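Local coordinates for protein phycocyanobilin lyase subunit beta (Nostoc sp. PCC 7120, PDB 5N3U) that associates with CpcE to form a phycobiliprotein lyase that is probably required for attaching the chromophore to the phycocyanin subunit CpcA, at residues Lys137-Leu142 with Val159-Leu164; Val97-Ala102 with Lys116-Leu121; Ser109-Ala114 with Trp151-Ala156; Gln66-Ile71 with Pro92-Val97. One frame throughout, in Å; residues are numbered along the deposited sequence.

Four helix contacts of one alpha-solenoid illustrate how chemistry follows position in the fold. Contacts 1, 2 and 3 are buried, whereas contact 4 lies at the surface; residues of all four also meet an alpha subunit (CpcE). Contacts 1 and 2 each join helices that follow one another in the chain and are purely apolar, with a leucine methyl set against a glycine backbone. Contact 3 shares helix 151-163 with contact 1 and helix 108-118 with contact 2, but links these two helices nearly parallel and through arginines. Contact 4 shares Val-97 and helix 95-104 with contact 2; its packing is again apolar, yet charged residues border it. Contacts 3 and 4 lie on opposite sides of the chain's centre.

Contact 1: residues Lys137-Leu142 with Val159-Leu164; sequences KALETL and VGLQGL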
# COMPACT_ATOMS: atom_id res chain seq x y z
N LYS B 137 -16.84 4.70 22.37
CA LYS B 137 -16.29 3.77 21.38
C LYS B 137 -15.06 4.41 20.73
O LYS B 137 -14.11 3.74 20.40
CB LYS B 137 -17.31 3.51 20.26
CG LYS B 137 -18.62 2.87 20.63
CD LYS B 137 -18.46 1.53 21.32
CE LYS B 137 -17.97 0.43 20.34
NZ LYS B 137 -17.66 -0.70 21.32
N ALA B 138 -15.09 5.73 20.52
CA ALA B 138 -13.93 6.41 19.96
C ALA B 138 -12.72 6.26 20.86
O ALA B 138 -11.64 5.86 20.42
CB ALA B 138 -14.25 7.85 19.73
N LEU B 139 -12.95 6.44 22.16
CA LEU B 139 -11.93 6.25 23.14
C LEU B 139 -11.38 4.87 23.07
O LEU B 139 -10.15 4.71 23.02
CB LEU B 139 -12.50 6.58 24.56
CG LEU B 139 -11.58 6.24 25.72
CD1 LEU B 139 -10.29 7.04 25.61
CD2 LEU B 139 -12.27 6.47 27.09
N GLU B 140 -12.22 3.85 23.03
CA GLU B 140 -11.70 2.46 22.99
C GLU B 140 -10.77 2.27 21.82
O GLU B 140 -9.75 1.62 21.92
CB GLU B 140 -12.84 1.41 22.90
CG GLU B 140 -13.71 1.32 24.15
CD GLU B 140 -15.14 0.66 23.96
OE1 GLU B 140 -15.53 0.01 22.90
OE2 GLU B 140 -15.97 0.84 24.89
N THR B 141 -11.14 2.83 20.67
CA THR B 141 -10.29 2.66 19.50
C THR B 141 -9.01 3.40 19.66
O THR B 141 -7.96 2.90 19.24
CB THR B 141 -11.02 3.13 18.22
OG1 THR B 141 -12.00 2.14 17.96
CG2 THR B 141 -10.16 3.02 16.99
N LEU B 142 -9.08 4.62 20.17
CA LEU B 142 -7.88 5.40 20.36
C LEU B 142 -6.92 4.77 21.34
O LEU B 142 -5.70 4.84 21.16
CB LEU B 142 -8.20 6.80 20.78
CG LEU B 142 -8.72 7.72 19.69
CD1 LEU B 142 -9.34 8.92 20.27
CD2 LEU B 142 -7.61 8.19 18.79
N VAL B 159 -3.38 12.93 20.09
CA VAL B 159 -4.14 14.09 19.71
C VAL B 159 -5.64 13.80 19.76
O VAL B 159 -6.47 14.63 20.16
CB VAL B 159 -3.75 14.57 18.32
CG1 VAL B 159 -4.63 15.74 17.87
CG2 VAL B 159 -2.26 15.01 18.26
N GLY B 160 -6.03 12.60 19.31
CA GLY B 160 -7.42 12.22 19.38
C GLY B 160 -7.89 12.18 20.83
O GLY B 160 -8.89 12.73 21.15
N LEU B 161 -7.10 11.55 21.67
CA LEU B 161 -7.41 11.42 23.08
C LEU B 161 -7.57 12.75 23.75
O LEU B 161 -8.49 12.93 24.55
CB LEU B 161 -6.39 10.60 23.80
CG LEU B 161 -6.29 9.12 23.55
CD1 LEU B 161 -5.05 8.53 24.21
CD2 LEU B 161 -7.51 8.30 24.00
N GLN B 162 -6.75 13.72 23.40
CA GLN B 162 -6.90 15.04 23.98
C GLN B 162 -8.18 15.66 23.61
O GLN B 162 -8.76 16.46 24.35
CB GLN B 162 -5.78 15.95 23.50
CG GLN B 162 -5.62 17.26 24.27
CD GLN B 162 -4.56 18.15 23.61
OE1 GLN B 162 -3.46 17.74 23.33
NE2 GLN B 162 -4.93 19.35 23.31
N GLY B 163 -8.63 15.42 22.39
CA GLY B 163 -9.91 15.91 21.98
C GLY B 163 -11.08 15.43 22.79
O GLY B 163 -12.14 16.05 22.77
N LEU B 164 -10.93 14.30 23.46
CA LEU B 164 -12.01 13.82 24.28
C LEU B 164 -12.05 14.42 25.75
O LEU B 164 -12.80 13.94 26.58
CB LEU B 164 -11.97 12.30 24.30
CG LEU B 164 -12.24 11.57 22.94
CD1 LEU B 164 -11.91 10.12 23.08
CD2 LEU B 164 -13.68 11.68 22.53
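Leu-142 rests its CD1 methyl on one face of the flat peptide group joining Gly-160 to Leu-161, with Leu-142 CD1 almost straight above Gly-160 C at 3.6 Å. Its second methyl, CD2, passes Gly-160 CA at 4.1 Å, an approach possible because this residue carries no side chain on the side turned to Leu-142. The setting is an antiparallel helical hairpin of the HEAT type: helix 130-145 and helix 151-163 follow each other in the chain, and their axes here run 9.9 Å apart at 154°.

Beside the glycine, leucines interlock. Leu-161 CD2 touches two residues of the other helix, 3.6 Å from Leu-142 CB and 3.5 Å from Leu-139 CD1. The latter distance is tighter than usual carbon contact, and the side chains of Leu-139 and Leu-161 cross there at about a right angle. Leu-139 has CG anti to its backbone N (chi1 172°), which carries the branch beside the carbonyl carbon. Three residues on from Leu-161, Leu-164 lays CD1 against Leu-139 CB at 3.9 Å and also meets Leu-142 CD1. No hydrogen bond crosses between the segments. Helix 171-184 continues the apolar layer through Ile-174, touched by both Leu-139 and Leu-164, while Leu-142 also packs on Ala-115.

Polar chemistry is kept to another side of helix 130-145, where Lys-137 forms a salt bridge with Asp-64 of an alpha subunit. Within the helix a second salt bridge sets Lys-137 NZ 2.7 Å from Glu-140 OE1, on the syn lone pair of that oxygen.

Contact 2: residues Val97-Ala102 with Lys116-Leu121; sequences VLIDAA and KGLGNL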
# COMPACT_ATOMS: atom_id res chain seq x y z
N VAL B 97 -16.94 4.52 10.21
CA VAL B 97 -15.90 4.64 9.20
C VAL B 97 -14.57 5.04 9.79
O VAL B 97 -13.51 4.53 9.40
CB VAL B 97 -16.32 5.59 8.04
CG1 VAL B 97 -15.18 6.11 7.19
CG2 VAL B 97 -17.30 4.83 7.16
N LEU B 98 -14.55 6.02 10.66
CA LEU B 98 -13.33 6.44 11.25
C LEU B 98 -12.66 5.39 12.11
O LEU B 98 -11.45 5.23 12.12
CB LEU B 98 -13.50 7.72 12.06
CG LEU B 98 -13.34 9.04 11.39
CD1 LEU B 98 -13.83 9.12 10.00
CD2 LEU B 98 -13.89 10.15 12.29
N ILE B 99 -13.48 4.63 12.80
CA ILE B 99 -12.92 3.51 13.60
C ILE B 99 -12.28 2.45 12.75
O ILE B 99 -11.11 2.01 12.96
CB ILE B 99 -14.00 2.89 14.45
CG1 ILE B 99 -14.31 3.80 15.58
CG2 ILE B 99 -13.56 1.54 14.97
CD1 ILE B 99 -15.48 3.29 16.43
N ASP B 100 -12.92 2.14 11.64
CA ASP B 100 -12.35 1.20 10.73
C ASP B 100 -11.06 1.64 10.15
O ASP B 100 -10.14 0.86 10.03
CB ASP B 100 -13.29 1.00 9.53
CG ASP B 100 -14.29 -0.03 9.81
OD1 ASP B 100 -14.09 -0.75 10.81
OD2 ASP B 100 -15.30 -0.15 9.07
N ALA B 101 -11.00 2.88 9.72
CA ALA B 101 -9.84 3.46 9.19
C ALA B 101 -8.72 3.53 10.17
O ALA B 101 -7.62 3.14 9.87
CB ALA B 101 -10.15 4.88 8.74
N ALA B 102 -8.98 3.97 11.38
CA ALA B 102 -7.96 4.00 12.39
C ALA B 102 -7.43 2.64 12.78
O ALA B 102 -6.24 2.47 12.98
CB ALA B 102 -8.48 4.70 13.59
N LYS B 116 -7.08 11.55 14.70
CA LYS B 116 -7.44 12.92 15.03
C LYS B 116 -8.93 13.14 15.02
O LYS B 116 -9.47 13.72 15.97
CB LYS B 116 -6.77 13.91 14.13
CG LYS B 116 -6.97 15.38 14.53
CD LYS B 116 -6.21 16.33 13.61
CE LYS B 116 -6.32 17.77 14.06
NZ LYS B 116 -5.90 18.63 12.92
N GLY B 117 -9.59 12.72 13.96
CA GLY B 117 -10.99 12.88 13.84
C GLY B 117 -11.83 12.24 14.94
O GLY B 117 -12.80 12.82 15.40
N LEU B 118 -11.41 11.08 15.38
CA LEU B 118 -12.17 10.33 16.38
C LEU B 118 -12.37 11.16 17.67
O LEU B 118 -13.32 10.89 18.43
CB LEU B 118 -11.48 9.06 16.70
CG LEU B 118 -11.82 7.96 15.71
CD1 LEU B 118 -10.95 6.79 15.94
CD2 LEU B 118 -13.32 7.58 15.81
N GLY B 119 -11.47 12.09 17.99
CA GLY B 119 -11.63 12.82 19.27
C GLY B 119 -12.41 14.09 19.14
O GLY B 119 -12.53 14.83 20.10
N ASN B 120 -12.91 14.41 17.97
CA ASN B 120 -13.46 15.70 17.70
C ASN B 120 -14.81 15.72 17.01
O ASN B 120 -15.28 16.74 16.60
CB ASN B 120 -12.37 16.47 16.88
CG ASN B 120 -11.09 16.68 17.73
OD1 ASN B 120 -9.98 16.05 17.60
ND2 ASN B 120 -11.29 17.46 18.69
N LEU B 121 -15.51 14.60 16.90
CA LEU B 121 -16.81 14.62 16.29
C LEU B 121 -17.88 15.31 17.25
O LEU B 121 -17.73 15.37 18.46
CB LEU B 121 -17.27 13.18 16.01
CG LEU B 121 -16.31 12.37 15.11
CD1 LEU B 121 -16.95 11.01 14.79
CD2 LEU B 121 -16.07 13.12 13.84
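Leu-98 and Leu-121 reach toward each other tip to tip, with the CD2 methyls of the two residues 4.0 Å apart. Leu-118 enters from the same segment as Leu-121 but meets its partners differently. It presents the two prongs of its fork to separate residues: CD2 lies against Leu-98 CB at 3.8 Å, and CD1 against Ala-102 CB at 4.0 Å. Because Leu-98 and Ala-102 stand one helical turn apart, the fork spans that turn. Ile-99 crosses Leu-118 at about a right angle, its CG1 coming within 3.9 Å of Leu-118 CD2. That methyl thus touches both Leu-98 and Ile-99, which approach it from roughly perpendicular directions.

Both Leu-98 torsions lie off the staggered values (chi1 -90°, chi2 37°). Leu-98 CD2 also comes 4.0 Å from Gly-117 C, where the backbone faces it without a side chain. Around this cluster, Ile-83 of helix 76-89 touches Leu-98, and Ile-99, Ala-102 and Leu-118 all rest against Thr-141 of helix 130-145.

Interlocking aliphatic side chains without a hydrogen bond between the segments, joining successive helices 95-104 and 108-118, are typical of the helical hairpins that build a HEAT-repeat solenoid.

Contact 3: residues Ser109-Ala114 with Trp151-Ala156; sequences SVRRAA and WSIRYA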
# COMPACT_ATOMS: atom_id res chain seq x y z
N SER B 109 -1.24 7.66 6.50
CA SER B 109 -1.88 8.92 6.29
C SER B 109 -3.38 8.76 6.59
O SER B 109 -4.01 9.70 7.16
CB SER B 109 -1.73 9.39 4.79
OG SER B 109 -2.09 8.36 3.86
N VAL B 110 -3.95 7.60 6.25
CA VAL B 110 -5.38 7.38 6.51
C VAL B 110 -5.64 7.24 7.99
O VAL B 110 -6.58 7.83 8.52
CB VAL B 110 -5.88 6.15 5.77
CG1 VAL B 110 -7.29 5.74 6.25
CG2 VAL B 110 -5.89 6.41 4.31
N ARG B 111 -4.87 6.39 8.65
CA ARG B 111 -5.03 6.14 10.06
C ARG B 111 -4.86 7.41 10.93
O ARG B 111 -5.60 7.57 11.92
CB ARG B 111 -4.02 5.06 10.50
CG ARG B 111 -4.15 3.73 9.75
CD ARG B 111 -3.20 2.64 10.24
NE ARG B 111 -3.66 2.24 11.55
CZ ARG B 111 -2.93 1.61 12.45
NH1 ARG B 111 -1.67 1.23 12.19
NH2 ARG B 111 -3.48 1.34 13.60
N ARG B 112 -3.87 8.26 10.62
CA ARG B 112 -3.61 9.41 11.42
C ARG B 112 -4.76 10.37 11.32
O ARG B 112 -5.13 11.00 12.33
CB ARG B 112 -2.32 10.13 11.04
CG ARG B 112 -1.05 9.27 11.32
CD ARG B 112 0.24 10.00 11.06
NE ARG B 112 0.32 10.45 9.67
CZ ARG B 112 1.21 9.99 8.76
NH1 ARG B 112 2.14 9.09 9.07
NH2 ARG B 112 1.14 10.43 7.55
N ALA B 113 -5.30 10.53 10.12
CA ALA B 113 -6.44 11.43 9.88
C ALA B 113 -7.66 10.97 10.67
O ALA B 113 -8.39 11.78 11.19
CB ALA B 113 -6.78 11.55 8.37
N ALA B 114 -7.84 9.65 10.76
CA ALA B 114 -8.97 9.09 11.45
C ALA B 114 -8.81 9.25 12.99
O ALA B 114 -9.75 9.64 13.64
CB ALA B 114 -9.10 7.66 11.06
N TRP B 151 5.50 5.48 15.40
CA TRP B 151 5.44 6.65 16.31
C TRP B 151 4.36 7.59 15.86
O TRP B 151 3.70 8.19 16.72
CB TRP B 151 6.81 7.40 16.40
CG TRP B 151 7.11 8.12 15.20
CD1 TRP B 151 7.75 7.67 14.09
CD2 TRP B 151 6.75 9.46 14.94
NE1 TRP B 151 7.76 8.61 13.14
CE2 TRP B 151 7.17 9.75 13.65
CE3 TRP B 151 6.05 10.42 15.66
CZ2 TRP B 151 6.94 10.97 13.07
CZ3 TRP B 151 5.83 11.63 15.08
CH2 TRP B 151 6.27 11.90 13.81
N SER B 152 4.20 7.80 14.55
CA SER B 152 3.24 8.79 14.09
C SER B 152 1.77 8.38 14.37
O SER B 152 0.89 9.27 14.51
CB SER B 152 3.45 9.12 12.62
OG SER B 152 3.04 8.08 11.78
N ILE B 153 1.49 7.07 14.44
CA ILE B 153 0.18 6.60 14.82
C ILE B 153 -0.06 6.90 16.26
O ILE B 153 -1.14 7.38 16.65
CB ILE B 153 0.02 5.06 14.60
CG1 ILE B 153 0.19 4.64 13.16
CG2 ILE B 153 -1.34 4.62 15.10
CD1 ILE B 153 -0.50 5.50 12.19
N ARG B 154 0.93 6.61 17.09
CA ARG B 154 0.80 6.94 18.53
C ARG B 154 0.65 8.43 18.75
O ARG B 154 -0.14 8.83 19.56
CB ARG B 154 1.99 6.39 19.39
CG ARG B 154 2.20 4.91 19.32
CD ARG B 154 3.07 4.38 20.47
NE ARG B 154 4.48 4.83 20.39
CZ ARG B 154 5.42 4.47 19.51
NH1 ARG B 154 5.19 3.62 18.52
NH2 ARG B 154 6.66 5.00 19.63
N TYR B 155 1.36 9.25 17.98
CA TYR B 155 1.21 10.68 18.12
C TYR B 155 -0.21 11.11 17.81
O TYR B 155 -0.86 11.87 18.56
CB TYR B 155 2.22 11.34 17.15
CG TYR B 155 2.32 12.84 17.27
CD1 TYR B 155 1.38 13.65 16.68
CD2 TYR B 155 3.36 13.44 17.95
CE1 TYR B 155 1.44 15.05 16.77
CE2 TYR B 155 3.43 14.83 18.07
CZ TYR B 155 2.49 15.62 17.50
OH TYR B 155 2.55 17.01 17.61
N ALA B 156 -0.74 10.64 16.67
CA ALA B 156 -2.09 10.98 16.30
C ALA B 156 -3.09 10.50 17.33
O ALA B 156 -4.08 11.17 17.56
CB ALA B 156 -2.44 10.40 14.92
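Arg-112 and Ala-156 bring their CA atoms within 5.3 Å where helix 108-118 and helix 151-163 run nearly parallel, 16° apart, with axes 8.8 Å from each other. At this close point the small Ala-156 CB lies 3.9 Å from Arg-112 CB. Toward the N-terminal end of the second helix, the Arg-112 side chain reaches across, with chi2 extended and a bend at chi3 (-59°) that sets NE. Its NH1 donates to Ser-152 OG over 3.0 Å with an N-H...O angle of 159°, and the hydroxyl oxygen meets the edge of the guanidinium close to its plane. Ser-152 OG is also hydrogen-bonded to Glu-150 OE2, and Arg-112 NH2 to Ser-238 OG of an alpha subunit.

Ile-153 separates the two arginines. Its CD1 methyl packs 3.9 Å from both Arg-111 CB and Arg-112 CG; the Ile-153 side chain crosses each arginine at about a right angle, and its CG2 lies over one face of the Arg-111 guanidinium, offset toward the rim.

Arg-112 thus ties two nearly parallel helices of the HEAT solenoid by a hydrogen bond, whereas Arg-111 adds packing on Ile-153, a salt bridge to Asp-148 and a hydrogen bond from NE to Ala-102 O. Asp-148 probably offsets the charge of Arg-111, and Glu-150 may polarise the hydroxyl that receives Arg-112.

Contact 4: residues Gln66-Ile71 with Pro92-Val97; sequences QLLTQI and PRALDV
Leu-68 and Ile-71 supply the apolar part of this contact, meeting Ala-94 and Val-97 with methyl groups. Leu-68 points its fork across the gap: CD2 settles 3.8 Å from Ala-94 CA and 3.9 Å from Val-97 CG2. The Leu-68 and Val-97 side chains cross obliquely. Ile-71, by contrast, meets Val-97 tip to tip, Ile-71 CD1 standing 3.6 Å from Val-97 CG1. Both methyls of Val-97 are therefore engaged, one by each partner: with chi1 at 162°, CG1 is anti to the backbone N and goes to Ile-71, while CG2 goes to Leu-68.

The contact joins alternate helices of the HEAT-repeat solenoid: helix 76-89 lies between helices 64-69 and 95-104 in sequence, and it packs on both segments, Arg-79 touching Ile-71 and Ile-83 touching Val-97.

Backbone contacts are of a second kind. The other methyl of Leu-68, CD1, comes 3.9 Å from Arg-93 O, on a 3-10 turn leading into helix 95-104. That turn is closed by a hydrogen bond from Leu-95 N to Pro-92 O of 3.1 Å.

Charged groups border the apolar patch. The guanidinium of Arg-93 forms a salt bridge with Asp-91, and its NH1 hydrogen-bonds to Gly-140 O of an alpha subunit. Asp-96 forms a salt bridge with Arg-75 of the same alpha subunit, and Leu-68 packs on Pro-142 of that chain.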
# COMPACT_ATOMS: atom_id res chain seq x y z
N GLN B 66 -22.76 10.91 1.25
CA GLN B 66 -21.96 10.55 0.08
C GLN B 66 -20.49 10.39 0.41
O GLN B 66 -19.83 9.45 -0.10
CB GLN B 66 -22.17 11.58 -1.04
CG GLN B 66 -23.50 11.30 -1.80
CD GLN B 66 -23.90 12.49 -2.60
OE1 GLN B 66 -24.12 13.55 -2.03
NE2 GLN B 66 -23.94 12.36 -3.90
N LEU B 67 -19.95 11.26 1.23
CA LEU B 67 -18.58 10.98 1.71
C LEU B 67 -18.46 9.59 2.34
O LEU B 67 -17.53 8.89 2.06
CB LEU B 67 -18.13 11.96 2.68
CG LEU B 67 -17.69 13.32 2.12
CD1 LEU B 67 -17.72 14.33 3.23
CD2 LEU B 67 -16.28 13.26 1.54
N LEU B 68 -19.41 9.17 3.17
CA LEU B 68 -19.33 7.84 3.80
C LEU B 68 -19.45 6.65 2.86
O LEU B 68 -18.93 5.60 3.21
CB LEU B 68 -20.38 7.59 4.88
CG LEU B 68 -20.32 8.51 6.05
CD1 LEU B 68 -21.58 8.48 6.94
CD2 LEU B 68 -19.12 8.28 6.85
N THR B 69 -20.14 6.78 1.74
CA THR B 69 -20.40 5.69 0.86
C THR B 69 -19.64 5.79 -0.46
O THR B 69 -19.80 4.94 -1.30
CB THR B 69 -21.90 5.60 0.50
OG1 THR B 69 -22.34 6.83 -0.05
CG2 THR B 69 -22.74 5.35 1.77
N GLN B 70 -18.80 6.80 -0.63
CA GLN B 70 -17.95 6.91 -1.85
C GLN B 70 -16.49 7.01 -1.43
O GLN B 70 -15.75 7.92 -1.87
CB GLN B 70 -18.33 8.15 -2.67
CG GLN B 70 -19.75 7.96 -3.20
CD GLN B 70 -20.33 9.19 -3.92
OE1 GLN B 70 -19.61 10.05 -4.39
NE2 GLN B 70 -21.65 9.30 -3.91
N ILE B 71 -16.08 6.11 -0.53
CA ILE B 71 -14.71 6.05 -0.08
C ILE B 71 -13.95 5.17 -1.08
O ILE B 71 -14.40 4.08 -1.43
CB ILE B 71 -14.59 5.52 1.32
CG1 ILE B 71 -15.17 6.55 2.25
CG2 ILE B 71 -13.11 5.30 1.66
CD1 ILE B 71 -15.32 6.05 3.64
N PRO B 92 -20.94 13.11 13.73
CA PRO B 92 -20.69 11.85 14.44
C PRO B 92 -21.24 10.62 13.74
O PRO B 92 -20.90 9.50 14.13
CB PRO B 92 -21.39 12.10 15.82
CG PRO B 92 -22.48 13.07 15.46
CD PRO B 92 -21.87 13.98 14.49
N ARG B 93 -22.00 10.78 12.65
CA ARG B 93 -22.37 9.62 11.86
C ARG B 93 -21.16 8.95 11.18
O ARG B 93 -21.25 7.83 10.80
CB ARG B 93 -23.37 9.95 10.80
CG ARG B 93 -24.77 10.37 11.35
CD ARG B 93 -25.63 10.74 10.17
NE ARG B 93 -25.24 12.03 9.62
CZ ARG B 93 -25.73 12.55 8.49
NH1 ARG B 93 -26.67 11.94 7.83
NH2 ARG B 93 -25.27 13.71 8.05
N ALA B 94 -20.04 9.63 11.14
CA ALA B 94 -18.79 9.09 10.58
C ALA B 94 -18.02 8.23 11.56
O ALA B 94 -16.96 7.73 11.22
CB ALA B 94 -17.93 10.29 10.15
N LEU B 95 -18.51 8.05 12.78
CA LEU B 95 -17.78 7.26 13.78
C LEU B 95 -17.27 5.87 13.25
O LEU B 95 -16.07 5.52 13.33
CB LEU B 95 -18.67 7.06 14.97
CG LEU B 95 -18.07 6.18 16.05
CD1 LEU B 95 -16.91 6.84 16.75
CD2 LEU B 95 -19.09 5.69 17.09
N ASP B 96 -18.19 5.07 12.74
CA ASP B 96 -17.79 3.67 12.36
C ASP B 96 -16.78 3.64 11.21
O ASP B 96 -15.89 2.85 11.24
CB ASP B 96 -19.02 2.85 12.00
CG ASP B 96 -19.97 2.61 13.25
OD1 ASP B 96 -19.54 2.61 14.47
OD2 ASP B 96 -21.16 2.38 13.00
N VAL B 97 -16.94 4.52 10.21
CA VAL B 97 -15.90 4.64 9.20
C VAL B 97 -14.57 5.04 9.79
O VAL B 97 -13.51 4.53 9.40
CB VAL B 97 -16.32 5.59 8.04
CG1 VAL B 97 -15.18 6.11 7.19
CG2 VAL B 97 -17.30 4.83 7.16